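Glutathione S-transferase (Bombyx mori, PDB 5ZFG) probably conjugates glutathione to electrophilic compounds and metabolises the organophosphate insecticide diazinon in the silkworm. Local coordinates at residues B[94-98]-B[150-154]; B[105-110]-B[131-136]. All coordinates share one frame. Where two conformers were deposited one is given. Residues are numbered along the deposited sequence.

A single long helix can organise an all-helical domain by offering different partners along its length, and helix 89-114 does so here. Contact 1 sets an early part of it against the loop leading to helix 160-172; contact 2 sets a later part against helix 126-146. Their centres lie about 17 Å apart and their nearest atoms about 7 Å, so they do not touch. In sequence, contact 1 encloses contact 2. At the dimer interface, Gln51 of the second subunit hydrogen-bonds to His97 and packs against Ser105. Tyr107 faces helix 12-23 of the thioredoxin-like domain, and in this family the substrate site lies in the cleft between the two domains.

Contact 1: residues B[94-98]-B[150-154]; sequences IVNHR and YAAAN
How a loop without regular structure can seat on a helix is seen where 150-154 meets one turn, 94-98, of helix 89-114. The helix is regular, with Arg98 N hydrogen-bonded to Ile94 O at 3.0 Å. In the loop, Ala151 (-68/-33) and Ala152 (-125/-4) take the corner of a turn close to type I, Ala153 is extended (-168/179), and Tyr150 N donates to Ala153 O at 3.1 Å. Among CA atoms, Val95 and Ala152 lie nearest each other, at 5.4 Å.

The apolar part centres on Ala152, whose CA-to-CB bond points toward the helix. Its CB lies 3.6 Å from Val95 CG2 (chi1 t) and 3.7 Å from Ile94 CG2 (chi1 m, chi2 t); the short methyl lets the loop backbone come close to the helix.

The polar part belongs to Arg98, with chi1 and chi2 both m and chi3 t. Its NE makes a weak hydrogen bond to Ala151 O (3.1 Å, 124°). Water 1 supplements it, accepting from Arg98 NH2 at 2.8 Å and donating to Ala151 O at 2.9 Å. Tyr142 adds a cation-pi partner for the arginine.

Ala151 N is hydrogen-bonded to Asp160 OD1, and Phe62 of the second subunit packs on Ile94. The contact thus joins the first helix of the all-helical GST C-terminal domain to the loop that enters helix 160-172.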
loop_
_atom_site.group_PDB
_atom_site.type_symbol
_atom_site.label_atom_id
_atom_site.label_comp_id
_atom_site.label_asym_id
_atom_site.label_seq_id
_atom_site.Cartn_x
_atom_site.Cartn_y
_atom_site.Cartn_z
ATOM N N ILE B 94 6.113 -11.459 -1.835
ATOM C CA ILE B 94 5.435 -11.441 -3.132
ATOM C C ILE B 94 3.974 -11.033 -2.955
ATOM O O ILE B 94 3.447 -10.213 -3.723
ATOM C CB ILE B 94 5.564 -12.801 -3.851
ATOM C CG1 ILE B 94 7.046 -13.177 -4.050
ATOM C CG2 ILE B 94 4.863 -12.743 -5.229
ATOM C CD1 ILE B 94 7.257 -14.635 -4.459
ATOM N N VAL B 95 3.306 -11.579 -1.930
ATOM C CA VAL B 95 1.938 -11.159 -1.627
ATOM C C VAL B 95 1.892 -9.670 -1.305
ATOM O O VAL B 95 1.070 -8.929 -1.863
ATOM C CB VAL B 95 1.344 -11.992 -0.476
ATOM C CG1 VAL B 95 -0.038 -11.415 -0.064
ATOM C CG2 VAL B 95 1.217 -13.460 -0.898
ATOM N N ASN B 96 2.759 -9.216 -0.387
ATOM C CA ASN B 96 2.772 -7.803 -0.014
ATOM C C ASN B 96 3.022 -6.922 -1.222
ATOM O O ASN B 96 2.388 -5.871 -1.368
ATOM C CB ASN B 96 3.831 -7.534 1.053
ATOM C CG ASN B 96 3.448 -8.081 2.419
ATOM O OD1 ASN B 96 2.281 -8.400 2.691
ATOM N ND2 ASN B 96 4.444 -8.203 3.290
ATOM N N HIS B 97 3.930 -7.343 -2.105
ATOM C CA HIS B 97 4.194 -6.553 -3.298
ATOM C C HIS B 97 2.947 -6.426 -4.161
ATOM O O HIS B 97 2.592 -5.331 -4.619
ATOM C CB HIS B 97 5.300 -7.172 -4.144
ATOM C CG HIS B 97 5.417 -6.476 -5.457
ATOM N ND1 HIS B 97 4.646 -6.814 -6.546
ATOM C CD2 HIS B 97 6.097 -5.358 -5.808
ATOM C CE1 HIS B 97 4.883 -5.964 -7.531
ATOM N NE2 HIS B 97 5.764 -5.074 -7.109
ATOM N N ARG B 98 2.282 -7.555 -4.418
ATOM C CA ARG B 98 1.114 -7.525 -5.286
ATOM C C ARG B 98 -0.001 -6.669 -4.687
ATOM O O ARG B 98 -0.731 -5.997 -5.424
ATOM C CB ARG B 98 0.630 -8.956 -5.573
ATOM C CG ARG B 98 1.633 -9.862 -6.319
ATOM C CD ARG B 98 1.999 -9.362 -7.716
ATOM N NE ARG B 98 2.793 -10.380 -8.409
ATOM C CZ ARG B 98 4.115 -10.485 -8.327
ATOM N NH1 ARG B 98 4.821 -9.616 -7.614
ATOM N NH2 ARG B 98 4.737 -11.467 -8.967
ATOM N N TYR B 150 -1.631 -18.304 -9.876
ATOM C CA TYR B 150 -2.240 -17.181 -9.173
ATOM C C TYR B 150 -1.235 -16.030 -9.070
ATOM O O TYR B 150 -0.076 -16.143 -9.492
ATOM C CB TYR B 150 -2.731 -17.615 -7.792
ATOM C CG TYR B 150 -3.877 -18.604 -7.829
ATOM C CD1 TYR B 150 -5.188 -18.176 -7.973
ATOM C CD2 TYR B 150 -3.639 -19.970 -7.719
ATOM C CE1 TYR B 150 -6.249 -19.092 -7.998
ATOM C CE2 TYR B 150 -4.684 -20.891 -7.739
ATOM C CZ TYR B 150 -5.982 -20.446 -7.881
ATOM O OH TYR B 150 -7.013 -21.361 -7.904
ATOM N N ALA B 151 -1.689 -14.912 -8.485
ATOM C CA ALA B 151 -0.917 -13.667 -8.562
ATOM C C ALA B 151 0.395 -13.728 -7.788
ATOM O O ALA B 151 1.371 -13.078 -8.184
ATOM C CB ALA B 151 -1.757 -12.494 -8.061
ATOM N N ALA B 152 0.447 -14.463 -6.688
ATOM C CA ALA B 152 1.649 -14.490 -5.863
ATOM C C ALA B 152 2.195 -15.889 -5.625
ATOM O O ALA B 152 3.246 -16.030 -4.988
ATOM C CB ALA B 152 1.387 -13.812 -4.507
ATOM N N ALA B 153 1.511 -16.920 -6.093
ATOM C CA ALA B 153 1.901 -18.289 -5.787
ATOM C C ALA B 153 1.099 -19.204 -6.700
ATOM O O ALA B 153 0.289 -18.746 -7.510
ATOM C CB ALA B 153 1.674 -18.624 -4.312
ATOM N N ASN B 154 1.350 -20.509 -6.575
ATOM C CA ASN B 154 0.557 -21.503 -7.283
ATOM C C ASN B 154 -0.727 -21.846 -6.554
ATOM O O ASN B 154 -1.405 -22.805 -6.941
ATOM C CB ASN B 154 1.383 -22.766 -7.517
ATOM C CG ASN B 154 2.160 -22.701 -8.803
ATOM O OD1 ASN B 154 1.680 -22.150 -9.806
ATOM N ND2 ASN B 154 3.368 -23.253 -8.792
HETATM O O HOH W 1 3.062 -13.140 -10.478
#

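Contact 2: residues B[105-110]-B[131-136]; sequences SYYANI and KVHISL
Helices 105-110 and 131-136 run nearly antiparallel, their N-to-C directions 155° apart (signed crossing angle -155°) and their axes 8.7 Å apart at closest approach. The register pairs Tyr106 with Ser135 (CA to CA 5.3 Å) and Ile110 with Val132 (CA to CA 5.2 Å). In the middle, the CA-to-CB bonds of Asn109 and Ser135 (both chi1 m) each point toward the opposite helix, and Asn109 ND2 donates to Ser135 OG at 3.0 Å (152°). Such antiparallel pairing of successive long helices, here 89-114 and 126-146, builds the helical bundle of the GST C-terminal domain. Tyr106 leaves its helix sideways, and chi1 t carries the ring across: its edge meets Ser135 O, with CD1 at 3.6 Å, while Tyr106 OH reaches within 3.4 Å of Leu136 CD2 and hydrogen-bonds to Thr167 OG1 on helix 160-172. Ile110 CG1 packs 4.3 Å from Val132 CG1. At the exposed border, Lys131 CB lies 4.0 Å from Asn109 CG, and the remaining lysine chain extends off from the interface.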
loop_
_atom_site.group_PDB
_atom_site.type_symbol
_atom_site.label_atom_id
_atom_site.label_comp_id
_atom_site.label_asym_id
_atom_site.label_seq_id
_atom_site.Cartn_x
_atom_site.Cartn_y
_atom_site.Cartn_z
ATOM N N SER B 105 -0.842 1.284 -8.498
ATOM C CA SER B 105 -0.743 1.341 -9.954
ATOM C C SER B 105 -1.913 0.672 -10.673
ATOM O O SER B 105 -2.608 1.295 -11.483
ATOM C CB SER B 105 0.573 0.690 -10.403
ATOM O OG SER B 105 1.673 1.186 -9.650
ATOM N N TYR B 106 -2.110 -0.625 -10.410
ATOM C CA TYR B 106 -3.044 -1.413 -11.214
ATOM C C TYR B 106 -4.469 -0.901 -11.057
ATOM O O TYR B 106 -5.124 -0.543 -12.042
ATOM C CB TYR B 106 -2.954 -2.895 -10.832
ATOM C CG TYR B 106 -3.645 -3.880 -11.776
ATOM C CD1 TYR B 106 -3.046 -4.279 -12.973
ATOM C CD2 TYR B 106 -4.878 -4.446 -11.444
ATOM C CE1 TYR B 106 -3.662 -5.212 -13.818
ATOM C CE2 TYR B 106 -5.498 -5.375 -12.280
ATOM C CZ TYR B 106 -4.892 -5.750 -13.466
ATOM O OH TYR B 106 -5.527 -6.671 -14.285
ATOM N N TYR B 107 -4.971 -0.877 -9.820
ATOM C CA TYR B 107 -6.308 -0.330 -9.580
ATOM C C TYR B 107 -6.361 1.166 -9.891
ATOM O O TYR B 107 -7.360 1.661 -10.427
ATOM C CB TYR B 107 -6.722 -0.619 -8.132
ATOM C CG TYR B 107 -8.132 -0.228 -7.780
ATOM C CD1 TYR B 107 -9.187 -0.524 -8.631
ATOM C CD2 TYR B 107 -8.408 0.432 -6.584
ATOM C CE1 TYR B 107 -10.497 -0.159 -8.301
ATOM C CE2 TYR B 107 -9.708 0.779 -6.232
ATOM C CZ TYR B 107 -10.748 0.489 -7.100
ATOM O OH TYR B 107 -12.040 0.834 -6.755
ATOM N N ALA B 108 -5.286 1.897 -9.586
ATOM C CA ALA B 108 -5.260 3.337 -9.821
ATOM C C ALA B 108 -5.469 3.657 -11.296
ATOM O O ALA B 108 -6.282 4.522 -11.641
ATOM C CB ALA B 108 -3.937 3.919 -9.330
ATOM N N ASN B 109 -4.755 2.948 -12.179
ATOM C CA ASN B 109 -4.847 3.197 -13.618
ATOM C C ASN B 109 -6.128 2.623 -14.204
ATOM O O ASN B 109 -6.788 3.276 -15.018
ATOM C CB ASN B 109 -3.647 2.588 -14.354
ATOM C CG ASN B 109 -2.391 3.399 -14.205
ATOM O OD1 ASN B 109 -2.428 4.533 -13.752
ATOM N ND2 ASN B 109 -1.260 2.814 -14.590
ATOM N N ILE B 110 -6.473 1.384 -13.838
ATOM C CA ILE B 110 -7.651 0.754 -14.430
ATOM C C ILE B 110 -8.910 1.522 -14.041
ATOM O O ILE B 110 -9.726 1.871 -14.900
ATOM C CB ILE B 110 -7.723 -0.735 -14.045
ATOM C CG1 ILE B 110 -6.721 -1.510 -14.900
ATOM C CG2 ILE B 110 -9.146 -1.284 -14.232
ATOM C CD1 ILE B 110 -6.523 -2.949 -14.474
ATOM N N LYS B 131 -2.590 3.690 -20.341
ATOM C CA LYS B 131 -2.167 3.329 -18.998
ATOM C C LYS B 131 -2.863 2.062 -18.515
ATOM O O LYS B 131 -2.272 1.295 -17.747
ATOM C CB LYS B 131 -2.404 4.505 -18.051
ATOM C CG LYS B 131 -1.367 5.646 -18.234
ATOM C CD LYS B 131 -1.682 6.839 -17.361
ATOM C CE LYS B 131 -0.751 8.020 -17.648
ATOM N NZ LYS B 131 0.553 7.924 -16.946
ATOM N N VAL B 132 -4.099 1.811 -18.963
ATOM C CA VAL B 132 -4.723 0.516 -18.698
ATOM C C VAL B 132 -3.875 -0.598 -19.295
ATOM O O VAL B 132 -3.581 -1.605 -18.638
ATOM C CB VAL B 132 -6.159 0.468 -19.254
ATOM C CG1 VAL B 132 -6.692 -0.952 -19.175
ATOM C CG2 VAL B 132 -7.064 1.436 -18.507
ATOM N N HIS B 133 -3.447 -0.422 -20.547
ATOM C CA HIS B 133 -2.668 -1.480 -21.185
ATOM C C HIS B 133 -1.304 -1.654 -20.527
ATOM O O HIS B 133 -0.792 -2.775 -20.459
ATOM C CB HIS B 133 -2.541 -1.200 -22.691
ATOM C CG HIS B 133 -3.766 -1.583 -23.464
ATOM N ND1 HIS B 133 -4.117 -2.895 -23.691
ATOM C CD2 HIS B 133 -4.748 -0.828 -24.015
ATOM C CE1 HIS B 133 -5.249 -2.935 -24.374
ATOM N NE2 HIS B 133 -5.654 -1.695 -24.582
ATOM N N ILE B 134 -0.701 -0.575 -20.023
ATOM C CA ILE B 134 0.575 -0.720 -19.326
ATOM C C ILE B 134 0.400 -1.521 -18.034
ATOM O O ILE B 134 1.230 -2.384 -17.707
ATOM C CB ILE B 134 1.203 0.665 -19.077
ATOM C CG1 ILE B 134 1.709 1.245 -20.403
ATOM C CG2 ILE B 134 2.354 0.560 -18.093
ATOM C CD1 ILE B 134 1.740 2.748 -20.447
ATOM N N SER B 135 -0.697 -1.285 -17.302
ATOM C CA SER B 135 -0.948 -2.029 -16.066
ATOM C C SER B 135 -1.176 -3.506 -16.349
ATOM O O SER B 135 -0.651 -4.374 -15.640
ATOM C CB SER B 135 -2.154 -1.450 -15.331
ATOM O OG SER B 135 -1.914 -0.121 -14.921
ATOM N N LEU B 136 -1.998 -3.808 -17.365
ATOM C CA LEU B 136 -2.178 -5.190 -17.777
ATOM C C LEU B 136 -0.851 -5.803 -18.196
ATOM O O LEU B 136 -0.541 -6.942 -17.825
ATOM C CB LEU B 136 -3.199 -5.260 -18.918
ATOM C CG LEU B 136 -4.614 -4.868 -18.495
ATOM C CD1 LEU B 136 -5.490 -4.557 -19.690
ATOM C CD2 LEU B 136 -5.229 -5.979 -17.644
#